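3-ketosteroid-delta4-5alpha-dehydrogenase (PDB 4AT2) catalyses the FAD-dependent introduction of the delta4 double bond into 5alpha-3-ketosteroids, a step of steroid catabolism in Rhodococcus jostii. Local coordinates at residues Thr36-Glu41 against Ala249-Arg254; Glu41-Val46 against Ala63-Leu68; Gln354-Ile359 against Asp439-Thr444. One frame throughout, in Å; residues are numbered along the deposited sequence.

Contact 1 of 3, residues Thr36-Glu41 against Ala249-Arg254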
ATOM      1  N   THR A  36      10.993 -40.291  -2.543  1.00 28.58           N
ATOM      2  CA  THR A  36      11.518 -41.647  -2.707  1.00 30.61           C
ATOM      3  C   THR A  36      12.937 -41.648  -3.267  1.00 30.47           C
ATOM      4  O   THR A  36      13.760 -42.485  -2.884  1.00 32.44           O
ATOM      5  CB  THR A  36      10.589 -42.532  -3.570  1.00 31.35           C
ATOM      6  OG1 THR A  36      10.528 -42.015  -4.905  1.00 32.96           O
ATOM      7  CG2 THR A  36       9.180 -42.570  -2.977  1.00 32.79           C
ATOM      8  N   GLU A  37      13.217 -40.711  -4.172  1.00 29.10           N
ATOM      9  CA  GLU A  37      14.573 -40.515  -4.676  1.00 28.27           C
ATOM     10  C   GLU A  37      14.814 -39.060  -5.057  1.00 25.22           C
ATOM     11  O   GLU A  37      13.896 -38.359  -5.491  1.00 24.24           O
ATOM     12  CB  GLU A  37      14.885 -41.447  -5.857  1.00 31.42           C
ATOM     13  CG  GLU A  37      14.243 -41.055  -7.180  1.00 34.73           C
ATOM     14  CD  GLU A  37      14.882 -41.758  -8.365  1.00 37.92           C
ATOM     15  OE1 GLU A  37      14.753 -42.997  -8.464  1.00 39.57           O
ATOM     16  OE2 GLU A  37      15.515 -41.068  -9.197  1.00 40.34           O
ATOM     17  N   TRP A  38      16.054 -38.619  -4.880  1.00 23.15           N
ATOM     18  CA  TRP A  38      16.460 -37.271  -5.250  1.00 21.41           C
ATOM     19  C   TRP A  38      17.059 -37.312  -6.621  1.00 20.59           C
ATOM     20  O   TRP A  38      18.010 -38.057  -6.865  1.00 21.21           O
ATOM     21  CB  TRP A  38      17.465 -36.735  -4.244  1.00 20.87           C
ATOM     22  CG  TRP A  38      16.896 -36.577  -2.852  1.00 20.91           C
ATOM     23  CD1 TRP A  38      17.089 -37.410  -1.750  1.00 21.56           C
ATOM     24  CD2 TRP A  38      16.024 -35.500  -2.364  1.00 20.41           C
ATOM     25  NE1 TRP A  38      16.416 -36.933  -0.648  1.00 21.56           N
ATOM     26  CE2 TRP A  38      15.756 -35.795  -0.947  1.00 20.73           C
ATOM     27  CE3 TRP A  38      15.455 -34.368  -2.934  1.00 19.66           C
ATOM     28  CZ2 TRP A  38      14.956 -34.977  -0.166  1.00 20.25           C
ATOM     29  CZ3 TRP A  38      14.652 -33.551  -2.132  1.00 19.56           C
ATOM     30  CH2 TRP A  38      14.411 -33.846  -0.780  1.00 19.78           C
ATOM     31  N   ASP A  39      16.494 -36.537  -7.540  1.00 19.16           N
ATOM     32  CA  ASP A  39      16.997 -36.490  -8.910  1.00 18.74           C
ATOM     33  C   ASP A  39      18.329 -35.765  -9.004  1.00 18.32           C
ATOM     34  O   ASP A  39      19.178 -36.108  -9.834  1.00 18.30           O
ATOM     35  CB  ASP A  39      15.976 -35.834  -9.836  1.00 18.66           C
ATOM     36  CG  ASP A  39      14.696 -36.609  -9.904  1.00 19.14           C
ATOM     37  OD1 ASP A  39      14.608 -37.509 -10.762  1.00 20.46           O
ATOM     38  OD2 ASP A  39      13.797 -36.368  -9.080  1.00 18.87           O
ATOM     39  N   TYR A  40      18.498 -34.758  -8.150  1.00 17.80           N
ATOM     40  CA  TYR A  40      19.718 -33.972  -8.088  1.00 17.63           C
ATOM     41  C   TYR A  40      19.994 -33.673  -6.623  1.00 17.34           C
ATOM     42  O   TYR A  40      19.073 -33.679  -5.801  1.00 16.60           O
ATOM     43  CB  TYR A  40      19.579 -32.645  -8.857  1.00 17.79           C
ATOM     44  CG  TYR A  40      19.214 -32.769 -10.324  1.00 18.38           C
ATOM     45  CD1 TYR A  40      17.882 -32.796 -10.721  1.00 18.43           C
ATOM     46  CD2 TYR A  40      20.200 -32.833 -11.314  1.00 19.22           C
ATOM     47  CE1 TYR A  40      17.530 -32.910 -12.056  1.00 19.06           C
ATOM     48  CE2 TYR A  40      19.858 -32.940 -12.661  1.00 19.58           C
ATOM     49  CZ  TYR A  40      18.519 -32.972 -13.022  1.00 19.58           C
ATOM     50  OH  TYR A  40      18.151 -33.068 -14.354  1.00 20.27           O
ATOM     51  N   GLU A  41      21.258 -33.417  -6.302  1.00 17.41           N
ATOM     52  CA  GLU A  41      21.660 -33.031  -4.947  1.00 17.47           C
ATOM     53  C   GLU A  41      22.778 -31.997  -5.016  1.00 16.30           C
ATOM     54  O   GLU A  41      23.636 -32.059  -5.894  1.00 16.09           O
ATOM     55  CB  GLU A  41      22.153 -34.236  -4.131  1.00 19.59           C
ATOM     56  CG  GLU A  41      21.154 -35.370  -3.963  1.00 22.90           C
ATOM     57  CD  GLU A  41      21.745 -36.566  -3.227  1.00 25.58           C
ATOM     58  OE1 GLU A  41      22.218 -36.391  -2.078  1.00 28.33           O
ATOM     59  OE2 GLU A  41      21.741 -37.681  -3.801  1.00 28.24           O
ATOM     60  N   ALA A 249      12.910 -34.011  -7.809  1.00 13.81           N
ATOM     61  CA  ALA A 249      13.224 -33.497  -6.463  1.00 13.76           C
ATOM     62  C   ALA A 249      14.711 -33.185  -6.375  1.00 13.75           C
ATOM     63  O   ALA A 249      15.544 -33.965  -6.834  1.00 13.83           O
ATOM     64  CB  ALA A 249      12.818 -34.508  -5.397  1.00 14.07           C
ATOM     65  N   VAL A 250      15.041 -32.040  -5.787  1.00 13.50           N
ATOM     66  CA  VAL A 250      16.426 -31.592  -5.700  1.00 13.61           C
ATOM     67  C   VAL A 250      16.778 -31.375  -4.236  1.00 13.81           C
ATOM     68  O   VAL A 250      16.128 -30.578  -3.559  1.00 13.30           O
ATOM     69  CB  VAL A 250      16.640 -30.272  -6.482  1.00 13.47           C
ATOM     70  CG1 VAL A 250      18.084 -29.818  -6.357  1.00 13.28           C
ATOM     71  CG2 VAL A 250      16.256 -30.434  -7.956  1.00 13.48           C
ATOM     72  N   ARG A 251      17.799 -32.082  -3.756  1.00 14.41           N
ATOM     73  CA  ARG A 251      18.194 -32.019  -2.353  1.00 15.09           C
ATOM     74  C   ARG A 251      19.165 -30.873  -2.104  1.00 14.50           C
ATOM     75  O   ARG A 251      20.075 -30.651  -2.899  1.00 14.37           O
ATOM     76  CB  ARG A 251      18.835 -33.332  -1.905  1.00 17.04           C
ATOM     77  CG  ARG A 251      18.914 -33.432  -0.392  1.00 19.32           C
ATOM     78  CD  ARG A 251      19.054 -34.863   0.073  1.00 22.56           C
ATOM     79  NE  ARG A 251      20.449 -35.276   0.157  1.00 25.70           N
ATOM     80  CZ  ARG A 251      21.247 -35.019   1.194  1.00 27.01           C
ATOM     81  NH1 ARG A 251      20.796 -34.315   2.231  1.00 28.27           N
ATOM     82  NH2 ARG A 251      22.503 -35.454   1.187  1.00 27.79           N
ATOM     83  N   ALA A 252      18.940 -30.141  -1.009  1.00 14.29           N
ATOM     84  CA  ALA A 252      19.809 -29.036  -0.595  1.00 14.34           C
ATOM     85  C   ALA A 252      20.355 -29.346   0.791  1.00 14.77           C
ATOM     86  O   ALA A 252      19.643 -29.178   1.792  1.00 15.03           O
ATOM     87  CB  ALA A 252      19.032 -27.713  -0.583  1.00 13.87           C
ATOM     88  N   ARG A 253      21.606 -29.802   0.864  1.00 15.44           N
ATOM     89  CA  ARG A 253      22.183 -30.208   2.152  1.00 16.28           C
ATOM     90  C   ARG A 253      22.322 -29.054   3.150  1.00 16.01           C
ATOM     91  O   ARG A 253      22.150 -29.256   4.354  1.00 16.53           O
ATOM     92  CB  ARG A 253      23.542 -30.899   1.971  1.00 17.78           C
ATOM     93  CG  ARG A 253      23.533 -32.108   1.048  1.00 19.47           C
ATOM     94  CD  ARG A 253      24.939 -32.673   0.899  1.00 21.44           C
ATOM     95  NE  ARG A 253      25.034 -33.633  -0.201  1.00 23.80           N
ATOM     96  CZ  ARG A 253      25.535 -33.362  -1.408  1.00 24.84           C
ATOM     97  NH1 ARG A 253      26.016 -32.153  -1.702  1.00 24.63           N
ATOM     98  NH2 ARG A 253      25.573 -34.315  -2.325  1.00 25.70           N
ATOM     99  N   ARG A 254      22.624 -27.858   2.651  1.00 14.76           N
ATOM    100  CA  ARG A 254      22.904 -26.709   3.521  1.00 14.49           C
ATOM    101  C   ARG A 254      21.876 -25.591   3.393  1.00 13.70           C
ATOM    102  O   ARG A 254      21.558 -24.924   4.370  1.00 14.17           O
ATOM    103  CB  ARG A 254      24.303 -26.150   3.248  1.00 14.73           C
ATOM    104  CG  ARG A 254      25.423 -27.172   3.398  1.00 15.46           C
ATOM    105  CD  ARG A 254      26.784 -26.509   3.275  1.00 16.06           C
ATOM    106  NE  ARG A 254      27.861 -27.486   3.078  1.00 16.94           N
ATOM    107  CZ  ARG A 254      29.120 -27.164   2.787  1.00 17.72           C
ATOM    108  NH1 ARG A 254      29.483 -25.892   2.677  1.00 18.06           N
ATOM    109  NH2 ARG A 254      30.029 -28.122   2.616  1.00 18.64           N
TER
HETATM  110  O   HOH W   1      26.504 -33.519  -5.288  1.00 35.31           O
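Trp38 and Arg251 cross at about a right angle, the indole laid against the methylenes of the arginine. Arg251 CD stands over the five-membered ring, 3.5 Å from its centroid in a CH-pi contact, and Arg251 CB packs 3.6 Å from Trp38 CD2. The guanidinium lies farther off, so any cation-pi attraction is weak. With CG beside the backbone N (chi1 -64°), Trp38 CE3 is brought to 3.6 Å from Ala249 CB. Replacing Trp38 with an alanine would probably strip the methylenes of Arg251 and the methyl of Ala249 of their aromatic cover and leave the arginine freer to swing from Glu41. Glu41 OE1 takes Arg251 NE at 3.1 Å, close to the guanidinium plane but from above its own carboxylate plane; Arg251 NH2 adds a weak second bond. Arg253 reaches the same carboxylate as a long ion pair, while its NH1 is salt-bridged to Asp43 and its NH2 shares a water with Glu41 O. The sheet's other face carries Tyr40 CD1 against Val250 CG2, and Tyr40 OH is hydrogen-bonded to Gln243.

Asp39 clasps the backbone of Ala249. Asp39 OD2 accepts Ala249 N at 2.8 Å on the anti side, an almost straight bond (164°). Asp39 N donates to Ala249 O at 2.8 Å through a bent one (131°). Tyr40 N adds a weak bond to that oxygen, and Arg251 N continues the ladder on Tyr40 O at 2.9 Å. The result is a short parallel pairing at the edge of a mixed sheet: strand 40-42 lies beside strand 246-252, the last of three consecutive antiparallel strands, a three-stranded beta-meander consistent with the FAD-binding domains of the glutathione reductase type.

Contact 2 of 3, residues Glu41-Val46 against Ala63-Leu68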
ATOM      1  N   GLU A  41      21.258 -33.417  -6.302  1.00 17.41           N
ATOM      2  CA  GLU A  41      21.660 -33.031  -4.947  1.00 17.47           C
ATOM      3  C   GLU A  41      22.778 -31.997  -5.016  1.00 16.30           C
ATOM      4  O   GLU A  41      23.636 -32.059  -5.894  1.00 16.09           O
ATOM      5  CB  GLU A  41      22.153 -34.236  -4.131  1.00 19.59           C
ATOM      6  CG  GLU A  41      21.154 -35.370  -3.963  1.00 22.90           C
ATOM      7  CD  GLU A  41      21.745 -36.566  -3.227  1.00 25.58           C
ATOM      8  OE1 GLU A  41      22.218 -36.391  -2.078  1.00 28.33           O
ATOM      9  OE2 GLU A  41      21.741 -37.681  -3.801  1.00 28.24           O
ATOM     10  N   ALA A  42      22.763 -31.053  -4.075  1.00 15.44           N
ATOM     11  CA  ALA A  42      23.815 -30.049  -3.926  1.00 14.72           C
ATOM     12  C   ALA A  42      23.856 -29.590  -2.477  1.00 14.14           C
ATOM     13  O   ALA A  42      22.974 -29.931  -1.688  1.00 14.06           O
ATOM     14  CB  ALA A  42      23.561 -28.854  -4.843  1.00 14.60           C
ATOM     15  N   ASP A  43      24.879 -28.824  -2.119  1.00 13.82           N
ATOM     16  CA  ASP A  43      24.919 -28.216  -0.791  1.00 13.57           C
ATOM     17  C   ASP A  43      23.999 -27.004  -0.774  1.00 12.77           C
ATOM     18  O   ASP A  43      23.169 -26.861   0.115  1.00 12.59           O
ATOM     19  CB  ASP A  43      26.330 -27.762  -0.443  1.00 14.35           C
ATOM     20  CG  ASP A  43      27.274 -28.913  -0.214  1.00 15.43           C
ATOM     21  OD1 ASP A  43      26.826 -29.980   0.255  1.00 15.91           O
ATOM     22  OD2 ASP A  43      28.467 -28.738  -0.514  1.00 16.15           O
ATOM     23  N   VAL A  44      24.173 -26.142  -1.768  1.00 12.40           N
ATOM     24  CA  VAL A  44      23.377 -24.927  -1.899  1.00 11.87           C
ATOM     25  C   VAL A  44      22.618 -24.995  -3.213  1.00 11.64           C
ATOM     26  O   VAL A  44      23.218 -25.135  -4.283  1.00 11.80           O
ATOM     27  CB  VAL A  44      24.259 -23.659  -1.807  1.00 12.03           C
ATOM     28  CG1 VAL A  44      23.437 -22.403  -2.091  1.00 11.87           C
ATOM     29  CG2 VAL A  44      24.892 -23.566  -0.423  1.00 12.14           C
ATOM     30  N   VAL A  45      21.291 -24.934  -3.113  1.00 11.36           N
ATOM     31  CA  VAL A  45      20.419 -24.968  -4.283  1.00 11.07           C
ATOM     32  C   VAL A  45      19.855 -23.567  -4.483  1.00 10.70           C
ATOM     33  O   VAL A  45      19.189 -23.029  -3.602  1.00 10.66           O
ATOM     34  CB  VAL A  45      19.297 -26.017  -4.125  1.00 11.03           C
ATOM     35  CG1 VAL A  45      18.290 -25.909  -5.269  1.00 10.74           C
ATOM     36  CG2 VAL A  45      19.900 -27.421  -4.092  1.00 11.40           C
ATOM     37  N   VAL A  46      20.170 -22.975  -5.634  1.00 10.55           N
ATOM     38  CA  VAL A  46      19.729 -21.610  -5.957  1.00 10.19           C
ATOM     39  C   VAL A  46      18.605 -21.689  -6.977  1.00 10.16           C
ATOM     40  O   VAL A  46      18.804 -22.163  -8.102  1.00 10.07           O
ATOM     41  CB  VAL A  46      20.883 -20.761  -6.530  1.00 10.24           C
ATOM     42  CG1 VAL A  46      20.399 -19.346  -6.870  1.00 10.10           C
ATOM     43  CG2 VAL A  46      22.050 -20.723  -5.547  1.00 10.36           C
ATOM     44  N   ALA A  63      32.911 -20.258  -0.878  1.00 16.11           N
ATOM     45  CA  ALA A  63      32.894 -20.787   0.480  1.00 16.57           C
ATOM     46  C   ALA A  63      33.166 -22.293   0.510  1.00 17.03           C
ATOM     47  O   ALA A  63      33.271 -22.877   1.587  1.00 18.04           O
ATOM     48  CB  ALA A  63      31.566 -20.473   1.151  1.00 16.51           C
ATOM     49  N   GLY A  64      33.261 -22.913  -0.664  1.00 16.80           N
ATOM     50  CA  GLY A  64      33.546 -24.348  -0.771  1.00 16.97           C
ATOM     51  C   GLY A  64      32.341 -25.259  -0.948  1.00 16.76           C
ATOM     52  O   GLY A  64      32.493 -26.487  -1.005  1.00 17.05           O
ATOM     53  N   ALA A  65      31.148 -24.675  -1.056  1.00 16.16           N
ATOM     54  CA  ALA A  65      29.910 -25.456  -1.224  1.00 15.68           C
ATOM     55  C   ALA A  65      29.728 -25.954  -2.649  1.00 15.48           C
ATOM     56  O   ALA A  65      30.171 -25.317  -3.605  1.00 15.61           O
ATOM     57  CB  ALA A  65      28.695 -24.628  -0.808  1.00 15.33           C
ATOM     58  N   ASP A  66      29.070 -27.103  -2.779  1.00 15.78           N
ATOM     59  CA  ASP A  66      28.631 -27.627  -4.067  1.00 15.83           C
ATOM     60  C   ASP A  66      27.336 -26.886  -4.417  1.00 14.75           C
ATOM     61  O   ASP A  66      26.349 -26.993  -3.696  1.00 14.14           O
ATOM     62  CB  ASP A  66      28.422 -29.149  -3.931  1.00 17.45           C
ATOM     63  CG  ASP A  66      27.683 -29.785  -5.111  1.00 18.90           C
ATOM     64  OD1 ASP A  66      27.778 -29.312  -6.260  1.00 20.17           O
ATOM     65  OD2 ASP A  66      27.013 -30.817  -4.873  1.00 20.85           O
ATOM     66  N   VAL A  67      27.367 -26.109  -5.497  1.00 13.74           N
ATOM     67  CA  VAL A  67      26.243 -25.222  -5.843  1.00 13.12           C
ATOM     68  C   VAL A  67      25.521 -25.654  -7.112  1.00 12.64           C
ATOM     69  O   VAL A  67      26.155 -25.905  -8.146  1.00 12.83           O
ATOM     70  CB  VAL A  67      26.721 -23.760  -6.044  1.00 13.02           C
ATOM     71  CG1 VAL A  67      25.538 -22.827  -6.291  1.00 13.11           C
ATOM     72  CG2 VAL A  67      27.501 -23.278  -4.832  1.00 13.23           C
ATOM     73  N   LEU A  68      24.195 -25.726  -7.030  1.00 12.06           N
ATOM     74  CA  LEU A  68      23.360 -26.010  -8.192  1.00 11.94           C
ATOM     75  C   LEU A  68      22.298 -24.929  -8.366  1.00 11.68           C
ATOM     76  O   LEU A  68      21.496 -24.701  -7.470  1.00 11.28           O
ATOM     77  CB  LEU A  68      22.702 -27.394  -8.064  1.00 12.00           C
ATOM     78  CG  LEU A  68      21.674 -27.820  -9.122  1.00 11.98           C
ATOM     79  CD1 LEU A  68      22.304 -27.848 -10.514  1.00 12.16           C
ATOM     80  CD2 LEU A  68      21.067 -29.176  -8.759  1.00 12.06           C
TER
HETATM   81  O   HOH W   1      26.504 -33.519  -5.288  1.00 35.31           O
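Residues Glu41-Val46 and Ala63-Leu68 hold a parallel strand pairing of a beta-alpha-beta unit (strand 45-47, helix 51-62, strand 67-70) in the Rossmann-type part of the FAD domain, together with the turn out of strand 40-42 and the loop leading into strand 67-70. Val44 pairs with Val67 and Val45 with Leu68. The ladder runs from Val44 N on Asp66 O, through Leu68 N on Val44 O at 3.0 Å, to Val46 N on Leu68 O at 2.8 Å. At its start Asp66 O is gripped twice: Asp43 N, at 2.8 Å, and Val44 N approach from opposite faces of the carbonyl plane.

Asp43 ties the same corner through its side chain. With CG beside its own backbone N (chi1 -70°), Asp43 OD2 is brought to Asp66 N at 2.9 Å in a nearly straight bond (175°), on the anti side but tilted out of the carboxylate plane. The Asp43 and Asp66 carboxylates are turned 78° apart, their OD2 atoms 5.0 Å from each other. This closeness of like charges is probably eased by arginines, since Asp43 OD1 is salt-bridged to Arg253 and Asp66 OD1 to Arg218. A water bridges Asp66 OD2 and Glu41 O.

Apolar contacts flank the pairing: Ala42 CB meets Leu68 CB at 3.6 Å, Val44 CG2 touches Ala65 CB, and Val46 CG2 meets Val67 CG1 at 4.1 Å. Gly64, at positive phi, ends the preceding helix in a Schellman motif. Val44 and Val67 pack on helix 51-62, whose start overlaps a GxGxxG-like sequence consistent with FAD binding, and Val44 and Ala65 also touch helix 490-507. Val45 and Leu68 pack on strand 246-252 of the adjoining mixed sheet, and Leu68 reaches strand 218-220 at Arg218 and Glu220.

Contact 3 of 3, residues Gln354-Ile359 against Asp439-Thr444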
ATOM      1  N   GLN A 354      -3.222  11.427 -14.112  1.00 11.19           N
ATOM      2  CA  GLN A 354      -3.490  12.480 -15.100  1.00 12.17           C
ATOM      3  C   GLN A 354      -2.387  13.510 -15.074  1.00 11.37           C
ATOM      4  O   GLN A 354      -2.151  14.127 -14.024  1.00 12.07           O
ATOM      5  CB  GLN A 354      -4.799  13.216 -14.792  1.00 13.56           C
ATOM      6  CG  GLN A 354      -5.965  12.316 -14.465  1.00 16.32           C
ATOM      7  CD  GLN A 354      -6.397  11.514 -15.651  1.00 18.62           C
ATOM      8  OE1 GLN A 354      -6.952  12.053 -16.609  1.00 21.85           O
ATOM      9  NE2 GLN A 354      -6.167  10.208 -15.594  1.00 20.11           N
ATOM     10  N   ALA A 355      -1.722  13.705 -16.212  1.00 10.61           N
ATOM     11  CA  ALA A 355      -0.671  14.714 -16.324  1.00 10.03           C
ATOM     12  C   ALA A 355      -0.617  15.283 -17.725  1.00  9.80           C
ATOM     13  O   ALA A 355      -0.934  14.594 -18.690  1.00  9.44           O
ATOM     14  CB  ALA A 355       0.686  14.110 -15.959  1.00 10.18           C
ATOM     15  N   PHE A 356      -0.204  16.542 -17.823  1.00  9.63           N
ATOM     16  CA  PHE A 356       0.059  17.180 -19.103  1.00  9.55           C
ATOM     17  C   PHE A 356       1.360  17.926 -18.978  1.00  9.36           C
ATOM     18  O   PHE A 356       1.643  18.487 -17.916  1.00  9.21           O
ATOM     19  CB  PHE A 356      -1.033  18.206 -19.445  1.00 10.12           C
ATOM     20  CG  PHE A 356      -2.428  17.657 -19.419  1.00 10.72           C
ATOM     21  CD1 PHE A 356      -2.968  17.046 -20.544  1.00 11.06           C
ATOM     22  CD2 PHE A 356      -3.207  17.763 -18.271  1.00 11.01           C
ATOM     23  CE1 PHE A 356      -4.262  16.548 -20.522  1.00 11.69           C
ATOM     24  CE2 PHE A 356      -4.505  17.264 -18.242  1.00 11.52           C
ATOM     25  CZ  PHE A 356      -5.036  16.667 -19.379  1.00 11.77           C
ATOM     26  N   LEU A 357       2.153  17.943 -20.049  1.00  9.13           N
ATOM     27  CA  LEU A 357       3.342  18.794 -20.083  1.00  9.11           C
ATOM     28  C   LEU A 357       3.020  20.060 -20.862  1.00  9.18           C
ATOM     29  O   LEU A 357       2.673  20.006 -22.050  1.00  9.56           O
ATOM     30  CB  LEU A 357       4.568  18.067 -20.693  1.00  9.10           C
ATOM     31  CG  LEU A 357       5.856  18.912 -20.648  1.00  9.12           C
ATOM     32  CD1 LEU A 357       6.379  19.024 -19.216  1.00  9.00           C
ATOM     33  CD2 LEU A 357       6.937  18.352 -21.571  1.00  9.35           C
ATOM     34  N   ILE A 358       3.130  21.195 -20.174  1.00  8.95           N
ATOM     35  CA  ILE A 358       2.922  22.509 -20.788  1.00  9.07           C
ATOM     36  C   ILE A 358       4.309  23.046 -21.127  1.00  9.17           C
ATOM     37  O   ILE A 358       5.180  23.137 -20.253  1.00  9.05           O
ATOM     38  CB  ILE A 358       2.192  23.484 -19.835  1.00  8.87           C
ATOM     39  CG1 ILE A 358       0.967  22.811 -19.181  1.00  8.88           C
ATOM     40  CG2 ILE A 358       1.837  24.771 -20.580  1.00  9.06           C
ATOM     41  CD1 ILE A 358      -0.094  22.339 -20.170  1.00  9.23           C
ATOM     42  N   ILE A 359       4.528  23.360 -22.398  1.00  9.40           N
ATOM     43  CA  ILE A 359       5.872  23.709 -22.855  1.00  9.84           C
ATOM     44  C   ILE A 359       5.791  24.654 -24.041  1.00 10.50           C
ATOM     45  O   ILE A 359       4.940  24.462 -24.936  1.00 10.49           O
ATOM     46  CB  ILE A 359       6.673  22.414 -23.186  1.00  9.83           C
ATOM     47  CG1 ILE A 359       8.144  22.729 -23.515  1.00  9.93           C
ATOM     48  CG2 ILE A 359       5.963  21.585 -24.265  1.00 10.05           C
ATOM     49  CD1 ILE A 359       9.058  21.507 -23.481  1.00  9.84           C
ATOM     50  N   ASP A 439      -0.300  15.405 -23.981  1.00 10.80           N
ATOM     51  CA  ASP A 439      -1.248  14.594 -23.211  1.00 11.03           C
ATOM     52  C   ASP A 439      -0.523  13.393 -22.609  1.00 11.01           C
ATOM     53  O   ASP A 439      -0.169  12.447 -23.317  1.00 11.42           O
ATOM     54  CB  ASP A 439      -2.390  14.124 -24.120  1.00 11.65           C
ATOM     55  CG  ASP A 439      -3.520  13.461 -23.357  1.00 12.04           C
ATOM     56  OD1 ASP A 439      -3.374  13.204 -22.141  1.00 11.64           O
ATOM     57  OD2 ASP A 439      -4.564  13.189 -23.995  1.00 13.24           O
ATOM     58  N   LEU A 440      -0.289  13.453 -21.301  1.00 10.82           N
ATOM     59  CA  LEU A 440       0.463  12.416 -20.604  1.00 10.77           C
ATOM     60  C   LEU A 440      -0.431  11.710 -19.588  1.00 11.09           C
ATOM     61  O   LEU A 440       0.034  11.224 -18.557  1.00 11.06           O
ATOM     62  CB  LEU A 440       1.719  13.006 -19.944  1.00 10.51           C
ATOM     63  CG  LEU A 440       2.691  13.694 -20.908  1.00 10.53           C
ATOM     64  CD1 LEU A 440       3.837  14.367 -20.158  1.00 10.39           C
ATOM     65  CD2 LEU A 440       3.240  12.694 -21.904  1.00 11.01           C
ATOM     66  N   ARG A 441      -1.728  11.669 -19.885  1.00 11.55           N
ATOM     67  CA  ARG A 441      -2.663  10.856 -19.102  1.00 12.00           C
ATOM     68  C   ARG A 441      -2.454   9.381 -19.425  1.00 12.25           C
ATOM     69  O   ARG A 441      -2.329   9.009 -20.591  1.00 12.52           O
ATOM     70  CB  ARG A 441      -4.103  11.281 -19.385  1.00 12.70           C
ATOM     71  CG  ARG A 441      -4.389  12.689 -18.890  1.00 13.70           C
ATOM     72  CD  ARG A 441      -5.765  13.169 -19.301  1.00 14.85           C
ATOM     73  NE  ARG A 441      -5.878  13.321 -20.742  1.00 16.23           N
ATOM     74  CZ  ARG A 441      -6.921  13.894 -21.336  1.00 17.58           C
ATOM     75  NH1 ARG A 441      -7.925  14.360 -20.602  1.00 18.48           N
ATOM     76  NH2 ARG A 441      -6.962  13.998 -22.658  1.00 18.21           N
ATOM     77  N   GLY A 442      -2.377   8.544 -18.388  1.00 11.89           N
ATOM     78  CA  GLY A 442      -2.165   7.107 -18.595  1.00 12.21           C
ATOM     79  C   GLY A 442      -0.806   6.744 -19.175  1.00 12.26           C
ATOM     80  O   GLY A 442      -0.689   5.833 -20.006  1.00 12.87           O
ATOM     81  N   PHE A 443       0.231   7.438 -18.711  1.00 11.91           N
ATOM     82  CA  PHE A 443       1.588   7.228 -19.204  1.00 11.98           C
ATOM     83  C   PHE A 443       2.488   6.479 -18.222  1.00 11.48           C
ATOM     84  O   PHE A 443       3.706   6.467 -18.368  1.00 11.45           O
ATOM     85  CB  PHE A 443       2.225   8.572 -19.589  1.00 12.93           C
ATOM     86  CG  PHE A 443       2.150   8.870 -21.057  1.00 14.07           C
ATOM     87  CD1 PHE A 443       0.917   9.006 -21.689  1.00 14.50           C
ATOM     88  CD2 PHE A 443       3.313   9.001 -21.807  1.00 14.65           C
ATOM     89  CE1 PHE A 443       0.838   9.282 -23.053  1.00 15.53           C
ATOM     90  CE2 PHE A 443       3.239   9.271 -23.168  1.00 15.29           C
ATOM     91  CZ  PHE A 443       2.006   9.412 -23.783  1.00 15.58           C
ATOM     92  N   THR A 444       1.883   5.818 -17.244  1.00 10.84           N
ATOM     93  CA  THR A 444       2.673   5.101 -16.252  1.00 10.67           C
ATOM     94  C   THR A 444       2.534   3.592 -16.385  1.00 11.22           C
ATOM     95  O   THR A 444       1.533   3.081 -16.897  1.00 11.44           O
ATOM     96  CB  THR A 444       2.280   5.519 -14.825  1.00 10.09           C
ATOM     97  OG1 THR A 444       0.883   5.281 -14.634  1.00  9.78           O
ATOM     98  CG2 THR A 444       2.595   7.007 -14.591  1.00  9.82           C
TER
HETATM   99  O   HOH W   2      -7.994  14.693 -17.159  1.00 31.39           O
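Phe356 and Asp439 form an antiparallel non-hydrogen-bonded pair, next to which Leu440, the first residue of a type II turn ending at Phe443, donates its N to Ala355 O at 2.9 Å. Arg441 bends at chi3 (-66°), and one face of its guanidinium receives Phe356 CE1 3.6 Å above the plane, near the rim, with ring and guanidinium 52° apart. Asp439 holds that group side-on: OD1 takes Arg441 NE at 2.9 Å and OD2 takes Arg441 NH2 at 2.9 Å. Asp439 OD1 also accepts Arg441 N, from the opposite face of its plane, in an Asx turn, while Lys382 salt-bridges OD2. The two guanidinium bonds are likely to limit its rotation beside the ring, and the backbone bond from Arg441 N helps hold the carboxylate. Gln354 OE1 lies 3.1 Å from Arg441 CD and receives a water that bonds weakly to Arg441 NH1; Gln354 NE2 turns to Asp352 O. Deeper in, Leu357 CB packs on Leu440 CD1 at 3.8 Å. Strand 356-360 runs between strands 324-326 and 435-439 of an antiparallel sheet; Phe356 leans on Val326, and Leu440 reaches Phe313 of strand 309-313.

How the contacts relate
Contacts 1 and 2 are neighbours, their centres about 11 Å apart. They share Glu41 and a water, and Ala42 joins them through probable backbone bonds: Ala42 N to Arg251 O at 3.0 Å and Arg253 N to Ala42 O at 2.9 Å. Together they couple the mixed sheet to the parallel one beside FAD, which lies about 8 Å from the Val46 side chain and about 10 Å from that of Val250. Contact 3 belongs to the far side of the molecule, its centre about 53 Å from that of contact 1 and about 50 Å from that of contact 2; there the Leu440 side chain is about 12 Å from the bound androstenedione.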